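Local coordinates for tailspike protein (Acinetobacter phage vB_ApiP_P1, PDB 6E1R) that probably binds and hydrolyses the capsular polysaccharide of its Acinetobacter host as a trimeric phage tailspike with a central beta-helix domain, at residues L367-N380 / L395-L407. Residues are numbered along the deposited sequence; the frame is centred on the assembly and turned at random.
Sequences LISAVVESSTGVLN and LATGGSIGDIRTL
Leu367 and Leu395 pair in parallel, their CA atoms 5.1 Å apart, in the last rungs of the right-handed parallel beta-helix that forms the body of phage tailspikes; the loop from Ala396 onward closes over the corner at Val371, before strand 372-373. Two backbone hydrogen bonds cross the contact. Ala396 N gives a nearly straight bond to Leu367 O (2.8 Å, 165° at the hydrogen), one of the pair by which Leu367 is held between Thr394 and Ala396. After the type II turn Ala396-Gly399, Ser400 N reaches Ser369 O from 48° above the carbonyl plane. Between them Gly399 runs close to the backbone of Leu367-Ser369: its CA makes a CA-H...O contact with Ser369 O at 3.2 Å and another with Leu367 O.

The amide of Asn380 links the corner to the loop through both ends. Its OD1 accepts Val371 N at 2.8 Å, in the carbonyl plane, while ND2 donates to Ser400 OG at 3.3 Å, somewhat tilted from the amide plane. With CG anti to the carbonyl carbon (chi1 -57°), the amide lies against the Ile401-Gly402 peptide, and the two bonds should restrict its rotation.

Apolar contacts join the corner to the loop. Val371 meets the tip of Ile404, CB to CD1 at 3.8 Å, and its CG2 lies across CG2 of Ile401; Phe360 of strand 357-361 also touches Val371, and Ile385 touches Ile404. Near the loop's start, Ile368 CG2 packs on Ala396 CB. Further along the same loop, Arg405 NH2 forms a hydrogen bond with Ser417 OG of a second subunit. At the type II' turn Ile401-Ile404, one water donates to Asn380 O and accepts from Asp403 N at 2.9 Å.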
ATOM      1  N   LEU A 367      -4.144 -15.955  17.887  1.00 40.11           N
ATOM      2  CA  LEU A 367      -3.489 -17.063  17.204  1.00 36.37           C
ATOM      3  C   LEU A 367      -3.772 -18.387  17.902  1.00 36.91           C
ATOM      4  O   LEU A 367      -3.637 -18.493  19.125  1.00 38.31           O
ATOM      5  CB  LEU A 367      -1.979 -16.829  17.127  1.00 33.72           C
ATOM      6  CG  LEU A 367      -1.537 -15.653  16.258  1.00 35.08           C
ATOM      7  CD1 LEU A 367      -0.024 -15.509  16.280  1.00 38.09           C
ATOM      8  CD2 LEU A 367      -2.043 -15.824  14.836  1.00 32.86           C
ATOM      9  N   ILE A 368      -4.168 -19.385  17.118  1.00 33.32           N
ATOM     10  CA  ILE A 368      -4.162 -20.779  17.540  1.00 40.06           C
ATOM     11  C   ILE A 368      -3.053 -21.552  16.828  1.00 40.91           C
ATOM     12  O   ILE A 368      -3.109 -22.777  16.731  1.00 42.00           O
ATOM     13  CB  ILE A 368      -5.529 -21.447  17.314  1.00 41.08           C
ATOM     14  CG1 ILE A 368      -5.949 -21.312  15.852  1.00 34.15           C
ATOM     15  CG2 ILE A 368      -6.581 -20.847  18.230  1.00 35.03           C
ATOM     16  CD1 ILE A 368      -7.184 -22.101  15.502  1.00 35.46           C
ATOM     17  N   SER A 369      -2.049 -20.841  16.321  1.00 32.99           N
ATOM     18  CA  SER A 369      -1.012 -21.436  15.492  1.00 39.65           C
ATOM     19  C   SER A 369       0.300 -20.708  15.748  1.00 37.62           C
ATOM     20  O   SER A 369       0.377 -19.787  16.566  1.00 36.50           O
ATOM     21  CB  SER A 369      -1.391 -21.360  14.011  1.00 40.36           C
ATOM     22  OG  SER A 369      -1.391 -20.015  13.559  1.00 31.82           O
ATOM     23  N   ALA A 370       1.340 -21.129  15.036  1.00 34.99           N
ATOM     24  CA  ALA A 370       2.597 -20.404  15.032  1.00 35.62           C
ATOM     25  C   ALA A 370       2.544 -19.291  13.989  1.00 36.02           C
ATOM     26  O   ALA A 370       1.619 -19.205  13.179  1.00 39.08           O
ATOM     27  CB  ALA A 370       3.766 -21.349  14.759  1.00 39.00           C
ATOM     28  N   VAL A 371       3.555 -18.426  14.016  1.00 35.92           N
ATOM     29  CA  VAL A 371       3.607 -17.329  13.056  1.00 35.93           C
ATOM     30  C   VAL A 371       4.184 -17.803  11.729  1.00 39.76           C
ATOM     31  O   VAL A 371       3.597 -17.577  10.665  1.00 41.44           O
ATOM     32  CB  VAL A 371       4.408 -16.151  13.637  1.00 32.15           C
ATOM     33  CG1 VAL A 371       4.555 -15.050  12.602  1.00 30.77           C
ATOM     34  CG2 VAL A 371       3.729 -15.623  14.891  1.00 29.75           C
ATOM     35  N   VAL A 372       5.338 -18.472  11.769  1.00 39.07           N
ATOM     36  CA  VAL A 372       5.973 -19.013  10.574  1.00 37.42           C
ATOM     37  C   VAL A 372       6.514 -20.401  10.889  1.00 39.12           C
ATOM     38  O   VAL A 372       6.662 -20.790  12.050  1.00 39.23           O
ATOM     39  CB  VAL A 372       7.111 -18.111  10.042  1.00 33.84           C
ATOM     40  CG1 VAL A 372       6.560 -16.784   9.540  1.00 34.39           C
ATOM     41  CG2 VAL A 372       8.158 -17.887  11.121  1.00 34.69           C
ATOM     42  N   GLU A 373       6.810 -21.150   9.828  1.00 37.92           N
ATOM     43  CA  GLU A 373       7.446 -22.455   9.938  1.00 39.40           C
ATOM     44  C   GLU A 373       8.459 -22.600   8.816  1.00 39.13           C
ATOM     45  O   GLU A 373       8.114 -22.436   7.643  1.00 43.64           O
ATOM     46  CB  GLU A 373       6.423 -23.596   9.874  1.00 41.41           C
ATOM     47  CG  GLU A 373       7.055 -24.977   9.972  1.00 45.17           C
ATOM     48  CD  GLU A 373       6.038 -26.100   9.907  1.00 43.86           C
ATOM     49  OE1 GLU A 373       4.902 -25.906  10.386  1.00 42.87           O
ATOM     50  OE2 GLU A 373       6.378 -27.178   9.375  1.00 42.43           O
ATOM     51  N   SER A 374       9.701 -22.909   9.176  1.00 40.43           N
ATOM     52  CA  SER A 374      10.756 -23.016   8.183  1.00 38.04           C
ATOM     53  C   SER A 374      10.609 -24.309   7.385  1.00 34.89           C
ATOM     54  O   SER A 374       9.757 -25.157   7.666  1.00 33.72           O
ATOM     55  CB  SER A 374      12.129 -22.964   8.853  1.00 40.08           C
ATOM     56  OG  SER A 374      12.356 -24.124   9.635  1.00 38.44           O
ATOM     57  N   SER A 375      11.464 -24.453   6.370  1.00 33.03           N
ATOM     58  CA  SER A 375      11.461 -25.667   5.563  1.00 37.01           C
ATOM     59  C   SER A 375      11.867 -26.892   6.366  1.00 37.56           C
ATOM     60  O   SER A 375      11.511 -28.014   5.988  1.00 37.44           O
ATOM     61  CB  SER A 375      12.389 -25.497   4.360  1.00 32.62           C
ATOM     62  OG  SER A 375      13.689 -25.109   4.767  1.00 32.32           O
ATOM     63  N   THR A 376      12.599 -26.705   7.461  1.00 40.73           N
ATOM     64  CA  THR A 376      13.016 -27.796   8.329  1.00 40.30           C
ATOM     65  C   THR A 376      12.080 -27.987   9.516  1.00 42.30           C
ATOM     66  O   THR A 376      12.394 -28.768  10.420  1.00 42.71           O
ATOM     67  CB  THR A 376      14.444 -27.561   8.817  1.00 39.83           C
ATOM     68  OG1 THR A 376      14.534 -26.264   9.421  1.00 44.92           O
ATOM     69  CG2 THR A 376      15.417 -27.644   7.648  1.00 33.11           C
ATOM     70  N   GLY A 377      10.948 -27.291   9.536  1.00 39.49           N
ATOM     71  CA  GLY A 377       9.959 -27.459  10.579  1.00 38.98           C
ATOM     72  C   GLY A 377      10.124 -26.574  11.792  1.00 37.38           C
ATOM     73  O   GLY A 377       9.366 -26.733  12.756  1.00 36.98           O
ATOM     74  N   VAL A 378      11.077 -25.645  11.779  1.00 37.23           N
ATOM     75  CA  VAL A 378      11.303 -24.793  12.940  1.00 40.47           C
ATOM     76  C   VAL A 378      10.190 -23.756  13.017  1.00 38.36           C
ATOM     77  O   VAL A 378      10.039 -22.916  12.123  1.00 37.42           O
ATOM     78  CB  VAL A 378      12.683 -24.124  12.871  1.00 44.70           C
ATOM     79  CG1 VAL A 378      12.885 -23.201  14.064  1.00 30.62           C
ATOM     80  CG2 VAL A 378      13.782 -25.176  12.805  1.00 31.42           C
ATOM     81  N   LEU A 379       9.412 -23.805  14.097  1.00 31.37           N
ATOM     82  CA  LEU A 379       8.336 -22.848  14.299  1.00 31.14           C
ATOM     83  C   LEU A 379       8.892 -21.517  14.783  1.00 36.57           C
ATOM     84  O   LEU A 379       9.785 -21.475  15.635  1.00 40.47           O
ATOM     85  CB  LEU A 379       7.319 -23.382  15.308  1.00 40.70           C
ATOM     86  CG  LEU A 379       6.563 -24.661  14.945  1.00 37.40           C
ATOM     87  CD1 LEU A 379       5.674 -25.093  16.101  1.00 32.94           C
ATOM     88  CD2 LEU A 379       5.739 -24.452  13.681  1.00 35.39           C
ATOM     89  N   ASN A 380       8.358 -20.429  14.227  1.00 37.62           N
ATOM     90  CA  ASN A 380       8.714 -19.073  14.640  1.00 32.06           C
ATOM     91  C   ASN A 380      10.212 -18.822  14.483  1.00 29.41           C
ATOM     92  O   ASN A 380      10.851 -18.202  15.335  1.00 29.23           O
ATOM     93  CB  ASN A 380       8.259 -18.799  16.075  1.00 30.26           C
ATOM     94  CG  ASN A 380       6.770 -19.013  16.263  1.00 31.89           C
ATOM     95  OD1 ASN A 380       5.965 -18.640  15.408  1.00 32.74           O
ATOM     96  ND2 ASN A 380       6.395 -19.624  17.380  1.00 33.47           N
ATOM     97  N   LEU A 395      -2.520 -15.330  22.381  1.00 41.39           N
ATOM     98  CA  LEU A 395      -2.248 -16.747  22.180  1.00 41.22           C
ATOM     99  C   LEU A 395      -3.381 -17.575  22.772  1.00 44.10           C
ATOM    100  O   LEU A 395      -3.630 -17.526  23.981  1.00 50.25           O
ATOM    101  CB  LEU A 395      -0.909 -17.142  22.805  1.00 39.10           C
ATOM    102  CG  LEU A 395       0.325 -16.481  22.187  1.00 35.47           C
ATOM    103  CD1 LEU A 395       1.596 -16.964  22.868  1.00 38.77           C
ATOM    104  CD2 LEU A 395       0.379 -16.743  20.691  1.00 34.36           C
ATOM    105  N   ALA A 396      -4.058 -18.332  21.917  1.00 42.88           N
ATOM    106  CA  ALA A 396      -5.045 -19.314  22.327  1.00 43.59           C
ATOM    107  C   ALA A 396      -4.406 -20.701  22.291  1.00 44.99           C
ATOM    108  O   ALA A 396      -3.190 -20.844  22.130  1.00 50.29           O
ATOM    109  CB  ALA A 396      -6.286 -19.219  21.438  1.00 37.98           C
ATOM    110  N   THR A 397      -5.225 -21.739  22.452  1.00 40.72           N
ATOM    111  CA  THR A 397      -4.711 -23.103  22.477  1.00 42.45           C
ATOM    112  C   THR A 397      -4.045 -23.446  21.150  1.00 42.93           C
ATOM    113  O   THR A 397      -4.683 -23.400  20.093  1.00 42.29           O
ATOM    114  CB  THR A 397      -5.842 -24.086  22.775  1.00 45.73           C
ATOM    115  OG1 THR A 397      -6.438 -23.763  24.038  1.00 51.79           O
ATOM    116  CG2 THR A 397      -5.307 -25.510  22.824  1.00 46.63           C
ATOM    117  N   GLY A 398      -2.758 -23.787  21.211  1.00 40.28           N
ATOM    118  CA  GLY A 398      -1.978 -24.071  20.029  1.00 35.61           C
ATOM    119  C   GLY A 398      -1.219 -22.890  19.466  1.00 41.31           C
ATOM    120  O   GLY A 398      -0.408 -23.077  18.549  1.00 34.14           O
ATOM    121  N   GLY A 399      -1.455 -21.684  19.979  1.00 38.74           N
ATOM    122  CA  GLY A 399      -0.761 -20.517  19.475  1.00 35.71           C
ATOM    123  C   GLY A 399       0.617 -20.346  20.089  1.00 41.75           C
ATOM    124  O   GLY A 399       0.871 -20.720  21.233  1.00 44.54           O
ATOM    125  N   SER A 400       1.520 -19.767  19.301  1.00 36.63           N
ATOM    126  CA  SER A 400       2.896 -19.572  19.730  1.00 32.24           C
ATOM    127  C   SER A 400       3.532 -18.489  18.873  1.00 34.92           C
ATOM    128  O   SER A 400       3.252 -18.394  17.676  1.00 33.52           O
ATOM    129  CB  SER A 400       3.705 -20.870  19.624  1.00 34.84           C
ATOM    130  OG  SER A 400       3.741 -21.338  18.287  1.00 33.71           O
ATOM    131  N   ILE A 401       4.385 -17.678  19.495  1.00 37.42           N
ATOM    132  CA  ILE A 401       5.152 -16.661  18.783  1.00 38.82           C
ATOM    133  C   ILE A 401       6.653 -16.836  18.945  1.00 39.23           C
ATOM    134  O   ILE A 401       7.415 -16.221  18.184  1.00 40.07           O
ATOM    135  CB  ILE A 401       4.739 -15.234  19.209  1.00 40.63           C
ATOM    136  CG1 ILE A 401       4.921 -15.049  20.717  1.00 43.61           C
ATOM    137  CG2 ILE A 401       3.307 -14.940  18.788  1.00 31.09           C
ATOM    138  CD1 ILE A 401       4.542 -13.669  21.209  1.00 43.41           C
ATOM    139  N   GLY A 402       7.106 -17.644  19.899  1.00 38.31           N
ATOM    140  CA  GLY A 402       8.536 -17.855  20.063  1.00 35.82           C
ATOM    141  C   GLY A 402       9.234 -16.581  20.494  1.00 38.01           C
ATOM    142  O   GLY A 402       8.793 -15.883  21.416  1.00 39.67           O
ATOM    143  N   ASP A 403      10.335 -16.265  19.818  1.00 33.16           N
ATOM    144  CA  ASP A 403      11.115 -15.070  20.107  1.00 32.61           C
ATOM    145  C   ASP A 403      10.717 -13.882  19.243  1.00 34.92           C
ATOM    146  O   ASP A 403      11.449 -12.890  19.202  1.00 36.73           O
ATOM    147  CB  ASP A 403      12.608 -15.358  19.927  1.00 33.41           C
ATOM    148  CG  ASP A 403      13.138 -16.345  20.946  1.00 36.74           C
ATOM    149  OD1 ASP A 403      12.571 -16.417  22.058  1.00 34.86           O
ATOM    150  OD2 ASP A 403      14.125 -17.046  20.636  1.00 37.97           O
ATOM    151  N   ILE A 404       9.585 -13.963  18.548  1.00 37.78           N
ATOM    152  CA  ILE A 404       9.118 -12.861  17.716  1.00 34.34           C
ATOM    153  C   ILE A 404       8.469 -11.806  18.601  1.00 36.03           C
ATOM    154  O   ILE A 404       7.685 -12.126  19.504  1.00 38.92           O
ATOM    155  CB  ILE A 404       8.146 -13.376  16.640  1.00 31.04           C
ATOM    156  CG1 ILE A 404       8.826 -14.451  15.787  1.00 28.79           C
ATOM    157  CG2 ILE A 404       7.650 -12.231  15.768  1.00 28.70           C
ATOM    158  CD1 ILE A 404       7.914 -15.096  14.766  1.00 28.89           C
ATOM    159  N   ARG A 405       8.791 -10.542  18.343  1.00 28.92           N
ATOM    160  CA  ARG A 405       8.328  -9.455  19.195  1.00 32.81           C
ATOM    161  C   ARG A 405       6.889  -9.074  18.871  1.00 36.59           C
ATOM    162  O   ARG A 405       6.492  -9.011  17.704  1.00 35.13           O
ATOM    163  CB  ARG A 405       9.233  -8.233  19.036  1.00 31.13           C
ATOM    164  CG  ARG A 405       9.203  -7.281  20.221  1.00 33.59           C
ATOM    165  CD  ARG A 405      10.174  -6.129  20.021  1.00 31.77           C
ATOM    166  NE  ARG A 405      10.330  -5.318  21.225  1.00 36.30           N
ATOM    167  CZ  ARG A 405      10.947  -4.141  21.259  1.00 38.24           C
ATOM    168  NH1 ARG A 405      11.464  -3.630  20.149  1.00 41.00           N
ATOM    169  NH2 ARG A 405      11.044  -3.472  22.399  1.00 34.92           N
ATOM    170  N   THR A 406       6.111  -8.818  19.920  1.00 40.18           N
ATOM    171  CA  THR A 406       4.756  -8.295  19.819  1.00 41.04           C
ATOM    172  C   THR A 406       4.601  -7.159  20.820  1.00 45.80           C
ATOM    173  O   THR A 406       5.488  -6.898  21.638  1.00 48.43           O
ATOM    174  CB  THR A 406       3.691  -9.373  20.073  1.00 43.90           C
ATOM    175  OG1 THR A 406       3.734  -9.780  21.446  1.00 46.38           O
ATOM    176  CG2 THR A 406       3.913 -10.584  19.176  1.00 41.86           C
ATOM    177  N   LEU A 407       3.458  -6.473  20.747  1.00 47.78           N
ATOM    178  CA  LEU A 407       3.209  -5.364  21.664  1.00 46.78           C
ATOM    179  C   LEU A 407       3.130  -5.844  23.110  1.00 48.74           C
ATOM    180  O   LEU A 407       3.578  -5.145  24.027  1.00 46.53           O
ATOM    181  CB  LEU A 407       1.925  -4.637  21.268  1.00 43.78           C
ATOM    182  CG  LEU A 407       1.989  -3.798  19.990  1.00 38.55           C
ATOM    183  CD1 LEU A 407       0.651  -3.132  19.715  1.00 36.43           C
ATOM    184  CD2 LEU A 407       3.098  -2.763  20.084  1.00 36.70           C
TER
HETATM  185  O   HOH W   1      11.491 -18.252  18.091  1.00 18.25           O